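PDB 5IX8: putative sugar ABC transport system, substrate-binding protein from Bordetella parapertussis, which probably binds a sugar in the periplasm and hands it to the membrane components of an ABC importer. Local coordinates for residues D27-G32 with A105-N110; V48-V53 with L67-T72; G55-V60 with L152-L157; Q61-Q66 with A78-A83; P90-L95 with D112-G117. One frame throughout, in Å; residues are numbered along the deposited sequence.

From the N terminus, Asp27-Gly32 opens the first loop, which interaction 1 shuts at 105-110. Within that span lie interaction 2 (48-53 with 67-72) and interaction 4 (61-66 with 78-83). These two cross each other and tie helix 60-73 to the strands on both sides of it in sequence. Interaction 5 starts inside the same span at 90-95 and ends beyond it at 112-117, so it crosses interaction 1. Interaction 3 makes the longest jump, from 55-60 to 152-157; it encloses interactions 4 and 5 and crosses interactions 1 and 2. Interactions 1, 2, 4 and 5 thus knit one lobe together, while interaction 3 reaches the other.

Interaction 1: residues D27-G32 with A105-N110; sequences DNFYKG and AGIPVN
The hydroxyl of Tyr30 comes within 3.5 Å of Ile107 CD1, and the same OH is hydrogen-bonded to Tyr57 OH, so one buried polar atom sits between an aliphatic methyl and another phenol. This is the first helix of a periplasmic binding protein lobe, 28-43, with its N-terminal turn packed against the loop that follows strand 101-105 of the parallel sheet. Asp27 starts that turn as its N-cap: OD1 accepts from Phe29 N at 2.9 Å, met from above the carboxylate plane, a role for which a short acid is well suited. The Tyr30 and Ile107 side chains cross at about a right angle, and the methyl lies at the ring edge, near its plane. Ile107 CG1 lies between the backbone N and the carbonyl carbon (chi1 42°), and this branch carries CD1 to the Tyr30 hydroxyl, while CG2 comes within 4.2 Å of Phe29 CE2. Gly106 has a positive phi of 79°, and a CB there would run into Phe29, so glycine suits on both counts. Trp154, from the other lobe, packs on both Tyr30 and Ile107. Next to the bare glycine, Phe29 brings its edge forward, and CZ stops 3.6 Å from Gly106 O.

Interaction 2: residues V48-V53 with L67-T72; sequences VVQVAV and LQSFKT
Gln50 and Phe70 make the close part of this contact: Gln50 OE1 lies 3.4 Å from Phe70 CE1, at the edge of the ring and in its plane. Strand 47-53 borders the parallel sheet, and helix 60-73 lies against it as part of a beta-alpha-beta unit. Gln50 spans the gap with an extended chain, its CG anti to the backbone N (chi1 -172°), which carries the amide out toward the helix. The amide and ring planes stand 62° apart, so the two groups do not stack. Phe70 is buried and suits the interior, where its ring also packs on Ala78 of the next strand.

The other side is looser. Gln50 and Ser69 are partly exposed, and Gln50 OE1 stays 4.2 Å from Ser69 OG, too far to bond. That hydroxyl is hydrogen-bonded instead to Gln66 O, one turn back in its own helix. Across the interface there is no hydrogen bond, so attraction probably rests on dispersion and a weak pull between the amide oxygen and the slightly positive C-H edge of the ring.

Interaction 3: residues G55-V60 with L152-L157; sequences GAYGNV and LEWPRL. With EDO (1,2-ethanediol), chain E; SO4 (sulfate ion), chain C.
The Tyr57 ring presents a face to Leu152 and its hydroxyl end to Trp154, and these two approaches define the contact. Leu152 CD1 sits over the face in a CH-pi contact, 4.1 Å from the ring centroid and 27° off its normal, while the two side chains cross at about a right angle. Trp154 also crosses Tyr57 nearly perpendicularly and offers the rim of its indole, with CZ2 3.5 Å from Tyr57 OH. The indole takes this place with CG between the backbone N and the carbonyl carbon (chi1 54°). The phenol suits its position because it is both a flat apolar surface and a polar tip, the latter bonded to Tyr30.

Tyr57 lies in a type II turn from Ala56 to Asn59; Gly58, with phi 91°, fits the position in that turn where glycine is easily accommodated. Tyr57 N donates to 1,2-ethanediol O1 at 3.0 Å. At the start of helix 154-168 a sulfate accepts from Glu153 N (2.9 Å) and from Arg156 NH1 (2.8 Å), and Gly151 N adds a further bond. Arg156 also grips Glu153 end-on, NH1 to OE1 and NH2 to OE2. Both small molecules are probably from the crystallisation liquor. An aromatic from one lobe meeting a helix start in the other is consistent with the interlobe cleft of a periplasmic binding protein.

Interaction 4: residues Q61-Q66 with A78-A83; sequences QQQFAQ and AVLSPA
Gln63 holds the chain on both sides of Pro82 with one amide. Its NE2 donates to Ser81 O at 3.0 Å, nearly straight at 173° and in its own amide plane, although it comes from above the carbonyl plane of Ser81. Its OE1 accepts from Ala83 N at 2.9 Å, a more bent bond of 146°. The residue between them is a proline, which has no N-H to offer, and Gln63 OE1 passes 3.4 Å from Pro82 CA. Leu80 CD1 lies 3.8 Å from Gln63 NE2 and gives the amide an apolar flank, while the small Ala83 CB fits 3.7 Å from Gln63 OE1.

The glutamine reaches so far from helix 60-73 because its chain is extended beyond CG (chi2 -167°). In the next shell, Thr21 OG1 is a second partner of NE2. Tyr88 OH shares the Ala83 N-H with OE1, in keeping with the bent bond, and itself bonds OE1 weakly, while Ser81 OG holds Ala105 O. Here the parallel strand 77-80 of the Rossmann-like lobe runs out into its C-terminal loop. Amide donor and acceptor match a backbone carbonyl and N-H, so a buried, uncharged side chain fixes the loop while its polar atoms are satisfied.

Interaction 5: residues P90-L95 with D112-G117; sequences PVVADL and DKIAFG
Ala93 and Lys113 bring the two backbones together, their CA atoms 6.3 Å apart. Helix 89-97 presents a side of regular turns, whereas the opposing chain is a loop: Lys113 has turn-like angles, with psi -3°, before Ile114 becomes extended, psi 138°. In this alpha/beta lobe, helix 89-97 thus packs on the loop that leads from strand 101-105 into strand 116-119.

Val92 enters with both branches. CG1 meets Lys113 O at 3.6 Å and Lys113 CB at 3.8 Å; CG2 takes the other direction, to Ile114 CD1 at 4.1 Å, the two side chains crossing at about a right angle. A branched residue thus suits a place between backbone and side chain. Ala93, being small, lets the lysine lie alongside the helix, with Lys113 CD 3.5 Å from Ala93 CB. The lysine chain stays straight as far as CE and bends at chi4 (62°). Its main salt-bridge partner is Asp89 on the helix; Asp112 is a second and longer one, with NZ 3.6 Å from Asp112 OD1. Val92 and Ile114 therefore form the buried part, while the Lys113 methylenes on Ala93 lie toward the exposed rim, where the positive charge is probably stabilised by two acids.

Interaction 1: residues D27-G32 with A105-N110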
# COMPACT_ATOMS: atom_id res chain seq x y z
N ASP A 27 -10.38 0.34 2.35
CA ASP A 27 -9.58 0.03 3.54
C ASP A 27 -8.84 1.28 4.01
O ASP A 27 -9.18 2.38 3.60
CB ASP A 27 -8.62 -1.15 3.30
CG ASP A 27 -7.59 -0.90 2.18
OD1 ASP A 27 -7.26 0.26 1.84
OD2 ASP A 27 -7.06 -1.93 1.65
N ASN A 28 -7.89 1.14 4.91
CA ASN A 28 -7.25 2.35 5.42
C ASN A 28 -6.11 2.82 4.54
O ASN A 28 -5.56 3.90 4.82
CB ASN A 28 -6.71 2.13 6.84
CG ASN A 28 -7.79 2.19 7.86
OD1 ASN A 28 -8.86 2.77 7.61
ND2 ASN A 28 -7.56 1.57 9.02
N PHE A 29 -5.71 2.06 3.52
CA PHE A 29 -4.47 2.42 2.84
C PHE A 29 -4.70 3.54 1.85
O PHE A 29 -4.15 4.64 2.02
CB PHE A 29 -3.86 1.19 2.15
CG PHE A 29 -2.58 1.49 1.41
CD1 PHE A 29 -1.45 1.90 2.11
CD2 PHE A 29 -2.52 1.42 0.02
CE1 PHE A 29 -0.25 2.20 1.45
CE2 PHE A 29 -1.31 1.70 -0.66
CZ PHE A 29 -0.18 2.09 0.07
N TYR A 30 -5.43 3.29 0.77
CA TYR A 30 -5.66 4.40 -0.16
C TYR A 30 -6.47 5.51 0.49
O TYR A 30 -6.27 6.69 0.17
CB TYR A 30 -6.37 3.95 -1.44
CG TYR A 30 -5.68 2.78 -2.12
CD1 TYR A 30 -4.45 2.95 -2.77
CD2 TYR A 30 -6.25 1.52 -2.15
CE1 TYR A 30 -3.80 1.86 -3.38
CE2 TYR A 30 -5.58 0.42 -2.76
CZ TYR A 30 -4.37 0.62 -3.38
OH TYR A 30 -3.69 -0.40 -3.98
N LYS A 31 -7.40 5.15 1.37
CA LYS A 31 -8.17 6.19 2.06
C LYS A 31 -7.25 7.03 2.94
O LYS A 31 -7.41 8.25 3.03
CB LYS A 31 -9.32 5.56 2.87
CG LYS A 31 -10.30 6.58 3.39
CD LYS A 31 -11.32 5.99 4.41
CE LYS A 31 -12.06 4.86 3.81
NZ LYS A 31 -13.04 4.22 4.74
N GLY A 32 -6.26 6.40 3.59
CA GLY A 32 -5.23 7.15 4.30
C GLY A 32 -4.45 8.10 3.40
O GLY A 32 -4.19 9.26 3.76
N ALA A 105 1.53 7.28 -6.09
CA ALA A 105 1.22 7.21 -4.66
C ALA A 105 1.05 5.77 -4.20
O ALA A 105 0.25 5.02 -4.78
CB ALA A 105 -0.06 8.00 -4.37
N GLY A 106 1.79 5.39 -3.15
CA GLY A 106 1.54 4.15 -2.41
C GLY A 106 2.04 2.85 -3.02
O GLY A 106 2.56 2.00 -2.30
N ILE A 107 1.85 2.67 -4.32
CA ILE A 107 2.21 1.43 -4.99
C ILE A 107 2.85 1.75 -6.34
O ILE A 107 2.59 2.80 -6.94
CB ILE A 107 0.98 0.53 -5.20
CG1 ILE A 107 -0.22 1.39 -5.65
CG2 ILE A 107 0.66 -0.22 -3.89
CD1 ILE A 107 -1.28 0.60 -6.37
N PRO A 108 3.71 0.84 -6.84
CA PRO A 108 4.43 1.11 -8.10
C PRO A 108 3.49 1.16 -9.31
O PRO A 108 2.48 0.44 -9.37
CB PRO A 108 5.37 -0.08 -8.24
CG PRO A 108 5.41 -0.75 -6.94
CD PRO A 108 4.12 -0.43 -6.23
N VAL A 109 3.86 1.98 -10.30
CA VAL A 109 3.20 1.93 -11.60
C VAL A 109 4.28 1.80 -12.68
O VAL A 109 5.40 2.33 -12.55
CB VAL A 109 2.28 3.16 -11.81
CG1 VAL A 109 3.06 4.45 -11.79
CG2 VAL A 109 1.45 3.03 -13.08
N ASN A 110 3.94 1.08 -13.75
CA ASN A 110 4.90 0.76 -14.81
C ASN A 110 4.96 1.88 -15.85
O ASN A 110 4.51 1.74 -16.99
CB ASN A 110 4.52 -0.56 -15.45
CG ASN A 110 5.63 -1.16 -16.25
OD1 ASN A 110 6.80 -0.77 -16.13
ND2 ASN A 110 5.27 -2.10 -17.11

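Interaction 2: residues V48-V53 with L67-T72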
# COMPACT_ATOMS: atom_id res chain seq x y z
N VAL A 48 -7.19 20.54 -3.73
CA VAL A 48 -7.49 19.20 -4.23
C VAL A 48 -8.80 19.31 -4.99
O VAL A 48 -9.86 19.53 -4.39
CB VAL A 48 -7.58 18.18 -3.10
CG1 VAL A 48 -7.89 16.76 -3.65
CG2 VAL A 48 -6.28 18.24 -2.27
N VAL A 49 -8.72 19.21 -6.31
CA VAL A 49 -9.91 19.46 -7.12
C VAL A 49 -10.85 18.27 -7.11
O VAL A 49 -12.08 18.42 -7.14
CB VAL A 49 -9.48 19.81 -8.55
CG1 VAL A 49 -10.70 19.95 -9.45
CG2 VAL A 49 -8.67 21.07 -8.52
N GLN A 50 -10.30 17.06 -7.06
CA GLN A 50 -11.14 15.88 -7.13
C GLN A 50 -10.35 14.72 -6.57
O GLN A 50 -9.14 14.63 -6.80
CB GLN A 50 -11.53 15.62 -8.59
CG GLN A 50 -12.54 14.55 -8.74
CD GLN A 50 -12.94 14.39 -10.18
OE1 GLN A 50 -12.39 13.56 -10.90
NE2 GLN A 50 -13.92 15.17 -10.61
N VAL A 51 -11.05 13.84 -5.85
CA VAL A 51 -10.56 12.51 -5.53
C VAL A 51 -11.49 11.51 -6.20
O VAL A 51 -12.71 11.56 -5.99
CB VAL A 51 -10.50 12.26 -4.03
CG1 VAL A 51 -9.97 10.86 -3.77
CG2 VAL A 51 -9.62 13.30 -3.34
N ALA A 52 -10.93 10.66 -7.05
CA ALA A 52 -11.72 9.69 -7.80
C ALA A 52 -11.20 8.30 -7.49
O ALA A 52 -10.07 8.13 -7.02
CB ALA A 52 -11.63 9.98 -9.29
N VAL A 53 -12.04 7.29 -7.77
CA VAL A 53 -11.64 5.89 -7.56
C VAL A 53 -11.86 5.09 -8.83
O VAL A 53 -12.85 5.27 -9.54
CB VAL A 53 -12.36 5.20 -6.38
CG1 VAL A 53 -12.06 5.92 -5.06
CG2 VAL A 53 -13.87 5.05 -6.62
N LEU A 67 -8.05 10.49 -15.37
CA LEU A 67 -6.84 11.27 -15.63
C LEU A 67 -7.07 12.25 -16.77
O LEU A 67 -6.64 13.40 -16.71
CB LEU A 67 -5.69 10.32 -15.95
CG LEU A 67 -5.25 9.49 -14.72
CD1 LEU A 67 -4.41 8.25 -15.12
CD2 LEU A 67 -4.45 10.37 -13.76
N GLN A 68 -7.80 11.83 -17.81
CA GLN A 68 -8.14 12.74 -18.89
C GLN A 68 -8.99 13.91 -18.40
O GLN A 68 -8.78 15.05 -18.82
CB GLN A 68 -8.86 11.97 -19.99
CG GLN A 68 -7.87 11.11 -20.76
CD GLN A 68 -6.94 11.98 -21.58
OE1 GLN A 68 -7.37 13.01 -22.15
NE2 GLN A 68 -5.66 11.59 -21.65
N SER A 69 -9.93 13.66 -17.49
CA SER A 69 -10.75 14.76 -17.00
C SER A 69 -9.94 15.75 -16.17
O SER A 69 -10.30 16.94 -16.10
CB SER A 69 -11.92 14.23 -16.18
OG SER A 69 -11.46 13.75 -14.94
N PHE A 70 -8.85 15.30 -15.55
CA PHE A 70 -7.99 16.24 -14.84
C PHE A 70 -7.38 17.27 -15.79
O PHE A 70 -7.11 18.40 -15.40
CB PHE A 70 -6.86 15.50 -14.10
CG PHE A 70 -7.33 14.57 -12.99
CD1 PHE A 70 -8.63 14.59 -12.50
CD2 PHE A 70 -6.42 13.68 -12.43
CE1 PHE A 70 -9.02 13.73 -11.48
CE2 PHE A 70 -6.80 12.84 -11.40
CZ PHE A 70 -8.11 12.84 -10.94
N LYS A 71 -7.17 16.88 -17.05
CA LYS A 71 -6.65 17.80 -18.06
C LYS A 71 -7.59 18.99 -18.23
O LYS A 71 -7.15 20.14 -18.28
CB LYS A 71 -6.48 17.07 -19.39
CG LYS A 71 -5.11 17.15 -19.99
CD LYS A 71 -5.12 16.85 -21.51
CE LYS A 71 -5.32 15.39 -21.82
NZ LYS A 71 -5.14 15.09 -23.29
N THR A 72 -8.88 18.71 -18.34
CA THR A 72 -9.87 19.76 -18.50
C THR A 72 -10.03 20.59 -17.24
O THR A 72 -10.40 21.76 -17.32
CB THR A 72 -11.19 19.12 -18.89
OG1 THR A 72 -10.93 18.06 -19.82
CG2 THR A 72 -12.10 20.15 -19.51

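Interaction 3: residues G55-V60 with L152-L157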
# COMPACT_ATOMS: atom_id res chain seq x y z
N GLY A 55 -12.45 1.91 -8.63
CA GLY A 55 -13.56 1.10 -8.15
C GLY A 55 -13.15 -0.32 -7.84
O GLY A 55 -13.76 -0.96 -6.97
N ALA A 56 -12.14 -0.84 -8.54
CA ALA A 56 -11.69 -2.21 -8.31
C ALA A 56 -10.34 -2.36 -8.98
O ALA A 56 -10.04 -1.62 -9.92
CB ALA A 56 -12.68 -3.24 -8.89
N TYR A 57 -9.55 -3.32 -8.51
CA TYR A 57 -8.37 -3.66 -9.32
C TYR A 57 -8.82 -4.11 -10.70
O TYR A 57 -9.86 -4.76 -10.86
CB TYR A 57 -7.54 -4.75 -8.65
CG TYR A 57 -6.89 -4.22 -7.40
CD1 TYR A 57 -5.76 -3.40 -7.47
CD2 TYR A 57 -7.40 -4.53 -6.14
CE1 TYR A 57 -5.17 -2.92 -6.33
CE2 TYR A 57 -6.81 -4.04 -4.99
CZ TYR A 57 -5.71 -3.22 -5.08
OH TYR A 57 -5.12 -2.76 -3.94
N GLY A 58 -8.07 -3.70 -11.72
CA GLY A 58 -8.43 -3.99 -13.10
C GLY A 58 -9.28 -2.94 -13.79
O GLY A 58 -9.44 -3.02 -15.01
N ASN A 59 -9.82 -1.96 -13.05
CA ASN A 59 -10.65 -0.90 -13.62
C ASN A 59 -9.78 0.20 -14.23
O ASN A 59 -9.81 1.37 -13.84
CB ASN A 59 -11.60 -0.33 -12.56
CG ASN A 59 -12.81 -1.20 -12.36
OD1 ASN A 59 -12.89 -2.30 -12.95
ND2 ASN A 59 -13.78 -0.73 -11.57
N VAL A 60 -9.01 -0.20 -15.23
CA VAL A 60 -8.01 0.68 -15.80
C VAL A 60 -8.65 1.76 -16.67
O VAL A 60 -8.27 2.94 -16.60
CB VAL A 60 -6.98 -0.19 -16.55
CG1 VAL A 60 -6.05 0.65 -17.32
CG2 VAL A 60 -6.20 -1.01 -15.54
N LEU A 152 -0.24 -6.77 -10.75
CA LEU A 152 -0.11 -5.57 -9.94
C LEU A 152 1.32 -5.25 -9.55
O LEU A 152 1.56 -4.16 -9.00
CB LEU A 152 -0.97 -5.69 -8.67
CG LEU A 152 -2.46 -5.95 -8.94
CD1 LEU A 152 -3.17 -6.02 -7.55
CD2 LEU A 152 -3.08 -4.92 -9.86
N GLU A 153 2.25 -6.19 -9.75
CA GLU A 153 3.68 -6.06 -9.42
C GLU A 153 3.94 -6.13 -7.92
O GLU A 153 4.68 -7.01 -7.46
CB GLU A 153 4.26 -4.74 -10.00
CG GLU A 153 5.79 -4.62 -9.95
CD GLU A 153 6.50 -5.50 -10.98
OE1 GLU A 153 5.83 -6.20 -11.76
OE2 GLU A 153 7.76 -5.48 -11.02
N TRP A 154 3.33 -5.23 -7.13
CA TRP A 154 3.71 -5.18 -5.72
C TRP A 154 3.33 -6.43 -4.93
O TRP A 154 4.07 -6.78 -4.00
CB TRP A 154 3.17 -3.90 -5.05
CG TRP A 154 1.69 -3.64 -5.17
CD1 TRP A 154 1.05 -3.00 -6.19
CD2 TRP A 154 0.67 -4.06 -4.25
NE1 TRP A 154 -0.32 -2.98 -5.96
CE2 TRP A 154 -0.58 -3.64 -4.79
CE3 TRP A 154 0.69 -4.79 -3.06
CZ2 TRP A 154 -1.78 -3.87 -4.14
CZ3 TRP A 154 -0.52 -5.03 -2.41
CH2 TRP A 154 -1.74 -4.57 -2.96
N PRO A 155 2.24 -7.15 -5.23
CA PRO A 155 2.01 -8.41 -4.49
C PRO A 155 3.10 -9.41 -4.77
O PRO A 155 3.51 -10.15 -3.88
CB PRO A 155 0.63 -8.90 -5.02
CG PRO A 155 -0.08 -7.58 -5.44
CD PRO A 155 1.09 -6.85 -6.11
N ARG A 156 3.59 -9.45 -6.01
CA ARG A 156 4.70 -10.35 -6.32
C ARG A 156 5.96 -9.95 -5.56
O ARG A 156 6.69 -10.82 -5.05
CB ARG A 156 4.95 -10.38 -7.84
CG ARG A 156 5.92 -11.51 -8.21
CD ARG A 156 6.44 -11.43 -9.64
NE ARG A 156 7.47 -10.43 -9.75
CZ ARG A 156 7.30 -9.22 -10.29
NH1 ARG A 156 6.16 -8.90 -10.91
NH2 ARG A 156 8.31 -8.34 -10.29
N LEU A 157 6.24 -8.64 -5.47
CA LEU A 157 7.41 -8.19 -4.73
C LEU A 157 7.31 -8.59 -3.27
O LEU A 157 8.29 -9.08 -2.68
CB LEU A 157 7.58 -6.66 -4.85
CG LEU A 157 7.82 -6.14 -6.28
CD1 LEU A 157 7.83 -4.63 -6.28
CD2 LEU A 157 9.13 -6.66 -6.88
C1 EDO E . -11.13 -4.06 -5.20
O1 EDO E . -10.82 -4.88 -6.34
C2 EDO E . -11.14 -4.90 -3.93
O2 EDO E . -9.79 -5.29 -3.63
S SO4 C . 2.65 -10.02 -11.43
O1 SO4 C . 4.00 -10.39 -11.85
O2 SO4 C . 2.46 -8.58 -11.37
O3 SO4 C . 2.33 -10.61 -10.12
O4 SO4 C . 1.71 -10.61 -12.39

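Interaction 4: residues Q61-Q66 with A78-A83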
# COMPACT_ATOMS: atom_id res chain seq x y z
N GLN A 61 -9.66 1.40 -17.48
CA GLN A 61 -10.32 2.40 -18.33
C GLN A 61 -10.97 3.50 -17.51
O GLN A 61 -10.93 4.68 -17.88
CB GLN A 61 -11.33 1.71 -19.24
CG GLN A 61 -10.68 0.86 -20.35
CD GLN A 61 -9.87 1.73 -21.33
OE1 GLN A 61 -10.24 2.87 -21.62
NE2 GLN A 61 -8.76 1.19 -21.83
N GLN A 62 -11.57 3.13 -16.37
CA GLN A 62 -12.15 4.12 -15.47
C GLN A 62 -11.11 5.15 -15.05
O GLN A 62 -11.39 6.36 -15.03
CB GLN A 62 -12.74 3.43 -14.23
CG GLN A 62 -14.01 2.62 -14.50
CD GLN A 62 -13.76 1.18 -14.99
OE1 GLN A 62 -12.69 0.82 -15.49
NE2 GLN A 62 -14.79 0.34 -14.85
N GLN A 63 -9.89 4.69 -14.74
CA GLN A 63 -8.86 5.62 -14.32
C GLN A 63 -8.32 6.43 -15.48
O GLN A 63 -7.98 7.61 -15.30
CB GLN A 63 -7.72 4.89 -13.61
CG GLN A 63 -8.02 4.62 -12.20
CD GLN A 63 -6.80 4.19 -11.43
OE1 GLN A 63 -6.02 3.35 -11.87
NE2 GLN A 63 -6.66 4.74 -10.25
N PHE A 64 -8.20 5.83 -16.67
CA PHE A 64 -7.76 6.63 -17.82
C PHE A 64 -8.69 7.81 -18.02
O PHE A 64 -8.25 8.94 -18.30
CB PHE A 64 -7.75 5.79 -19.10
CG PHE A 64 -6.71 4.69 -19.15
CD1 PHE A 64 -5.71 4.57 -18.21
CD2 PHE A 64 -6.80 3.75 -20.17
CE1 PHE A 64 -4.77 3.57 -18.31
CE2 PHE A 64 -5.88 2.73 -20.27
CZ PHE A 64 -4.86 2.63 -19.35
N ALA A 65 -10.00 7.57 -17.92
CA ALA A 65 -10.97 8.64 -18.12
C ALA A 65 -10.83 9.70 -17.04
O ALA A 65 -10.97 10.90 -17.32
CB ALA A 65 -12.39 8.07 -18.15
N GLN A 66 -10.55 9.27 -15.81
CA GLN A 66 -10.38 10.22 -14.72
C GLN A 66 -9.16 11.09 -14.95
O GLN A 66 -9.20 12.30 -14.72
CB GLN A 66 -10.29 9.49 -13.38
CG GLN A 66 -11.65 8.90 -12.97
CD GLN A 66 -11.53 7.79 -11.98
OE1 GLN A 66 -10.42 7.42 -11.58
NE2 GLN A 66 -12.68 7.22 -11.58
N ALA A 78 -1.38 15.21 -11.35
CA ALA A 78 -2.25 14.07 -11.11
C ALA A 78 -1.56 13.16 -10.13
O ALA A 78 -0.36 12.93 -10.26
CB ALA A 78 -2.51 13.32 -12.43
N VAL A 79 -2.29 12.63 -9.15
CA VAL A 79 -1.75 11.69 -8.18
C VAL A 79 -2.43 10.35 -8.43
O VAL A 79 -3.66 10.29 -8.45
CB VAL A 79 -1.99 12.17 -6.74
CG1 VAL A 79 -1.46 11.14 -5.71
CG2 VAL A 79 -1.38 13.55 -6.53
N LEU A 80 -1.65 9.29 -8.63
CA LEU A 80 -2.14 8.04 -9.18
C LEU A 80 -1.73 6.86 -8.31
O LEU A 80 -0.53 6.65 -8.09
CB LEU A 80 -1.60 7.84 -10.61
CG LEU A 80 -1.86 6.47 -11.22
CD1 LEU A 80 -3.38 6.23 -11.34
CD2 LEU A 80 -1.10 6.38 -12.58
N SER A 81 -2.71 6.10 -7.83
CA SER A 81 -2.52 4.72 -7.37
C SER A 81 -3.23 3.83 -8.36
O SER A 81 -4.47 3.84 -8.40
CB SER A 81 -3.09 4.51 -5.97
OG SER A 81 -2.49 5.36 -5.01
N PRO A 82 -2.53 3.05 -9.18
CA PRO A 82 -3.17 2.45 -10.35
C PRO A 82 -3.88 1.13 -10.06
O PRO A 82 -3.49 0.36 -9.18
CB PRO A 82 -1.98 2.22 -11.31
CG PRO A 82 -0.85 1.88 -10.35
CD PRO A 82 -1.07 2.80 -9.14
N ALA A 83 -4.91 0.86 -10.84
CA ALA A 83 -5.67 -0.38 -10.72
C ALA A 83 -4.99 -1.56 -11.40
O ALA A 83 -5.49 -2.69 -11.32
CB ALA A 83 -7.07 -0.20 -11.30

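Interaction 5: residues P90-L95 with D112-G117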
# COMPACT_ATOMS: atom_id res chain seq x y z
N PRO A 90 0.91 5.57 -21.74
CA PRO A 90 0.35 6.54 -22.71
C PRO A 90 -0.39 7.68 -22.07
O PRO A 90 -0.25 8.83 -22.52
CB PRO A 90 -0.58 5.68 -23.59
CG PRO A 90 0.00 4.31 -23.48
CD PRO A 90 0.50 4.19 -22.06
N VAL A 91 -1.18 7.42 -21.03
CA VAL A 91 -1.94 8.52 -20.44
C VAL A 91 -1.03 9.41 -19.61
O VAL A 91 -1.22 10.63 -19.58
CB VAL A 91 -3.14 8.01 -19.61
CG1 VAL A 91 -2.73 7.25 -18.37
CG2 VAL A 91 -4.03 9.18 -19.24
N VAL A 92 -0.02 8.85 -18.94
CA VAL A 92 0.93 9.70 -18.23
C VAL A 92 1.67 10.59 -19.21
O VAL A 92 1.87 11.79 -18.98
CB VAL A 92 1.91 8.84 -17.40
CG1 VAL A 92 3.03 9.70 -16.78
CG2 VAL A 92 1.18 8.07 -16.28
N ALA A 93 2.06 10.02 -20.35
CA ALA A 93 2.76 10.79 -21.37
C ALA A 93 1.87 11.89 -21.92
O ALA A 93 2.33 13.02 -22.17
CB ALA A 93 3.21 9.85 -22.48
N ASP A 94 0.59 11.59 -22.12
CA ASP A 94 -0.36 12.58 -22.63
C ASP A 94 -0.57 13.72 -21.64
O ASP A 94 -0.62 14.89 -22.04
CB ASP A 94 -1.68 11.88 -22.93
CG ASP A 94 -2.74 12.83 -23.44
OD1 ASP A 94 -2.42 13.65 -24.33
OD2 ASP A 94 -3.88 12.75 -22.98
N LEU A 95 -0.71 13.39 -20.35
CA LEU A 95 -0.81 14.46 -19.37
C LEU A 95 0.44 15.32 -19.37
O LEU A 95 0.35 16.56 -19.33
CB LEU A 95 -1.06 13.87 -17.98
CG LEU A 95 -2.55 13.79 -17.63
CD1 LEU A 95 -3.40 13.12 -18.68
CD2 LEU A 95 -2.67 13.04 -16.28
N ASP A 112 7.93 5.03 -16.85
CA ASP A 112 9.10 5.84 -16.51
C ASP A 112 8.89 7.32 -16.78
O ASP A 112 9.86 8.09 -16.69
CB ASP A 112 10.35 5.33 -17.22
CG ASP A 112 10.25 5.41 -18.74
OD1 ASP A 112 9.37 6.08 -19.28
OD2 ASP A 112 11.09 4.78 -19.41
N LYS A 113 7.66 7.72 -17.12
CA LYS A 113 7.31 9.13 -17.32
C LYS A 113 6.67 9.77 -16.08
O LYS A 113 6.36 10.96 -16.10
CB LYS A 113 6.41 9.27 -18.55
CG LYS A 113 7.17 8.92 -19.84
CD LYS A 113 6.26 8.90 -21.04
CE LYS A 113 6.97 8.36 -22.31
NZ LYS A 113 7.45 6.92 -22.17
N ILE A 114 6.44 8.99 -15.02
CA ILE A 114 6.07 9.52 -13.71
C ILE A 114 7.12 10.50 -13.25
O ILE A 114 8.33 10.28 -13.42
CB ILE A 114 5.92 8.34 -12.73
CG1 ILE A 114 4.75 7.43 -13.12
CG2 ILE A 114 5.84 8.81 -11.26
CD1 ILE A 114 3.34 8.04 -12.85
N ALA A 115 6.67 11.62 -12.67
CA ALA A 115 7.61 12.64 -12.20
C ALA A 115 8.36 12.17 -10.96
O ALA A 115 9.60 12.20 -10.92
CB ALA A 115 6.88 13.96 -11.93
N PHE A 116 7.62 11.70 -9.94
CA PHE A 116 8.21 11.07 -8.77
C PHE A 116 7.11 10.31 -8.06
O PHE A 116 5.92 10.43 -8.39
CB PHE A 116 8.88 12.09 -7.80
CG PHE A 116 7.91 13.06 -7.18
CD1 PHE A 116 7.59 14.25 -7.82
CD2 PHE A 116 7.27 12.76 -5.98
CE1 PHE A 116 6.67 15.15 -7.25
CE2 PHE A 116 6.40 13.67 -5.39
CZ PHE A 116 6.08 14.85 -6.03
N GLY A 117 7.51 9.52 -7.07
CA GLY A 117 6.57 8.75 -6.29
C GLY A 117 6.86 8.85 -4.80
O GLY A 117 7.95 9.22 -4.37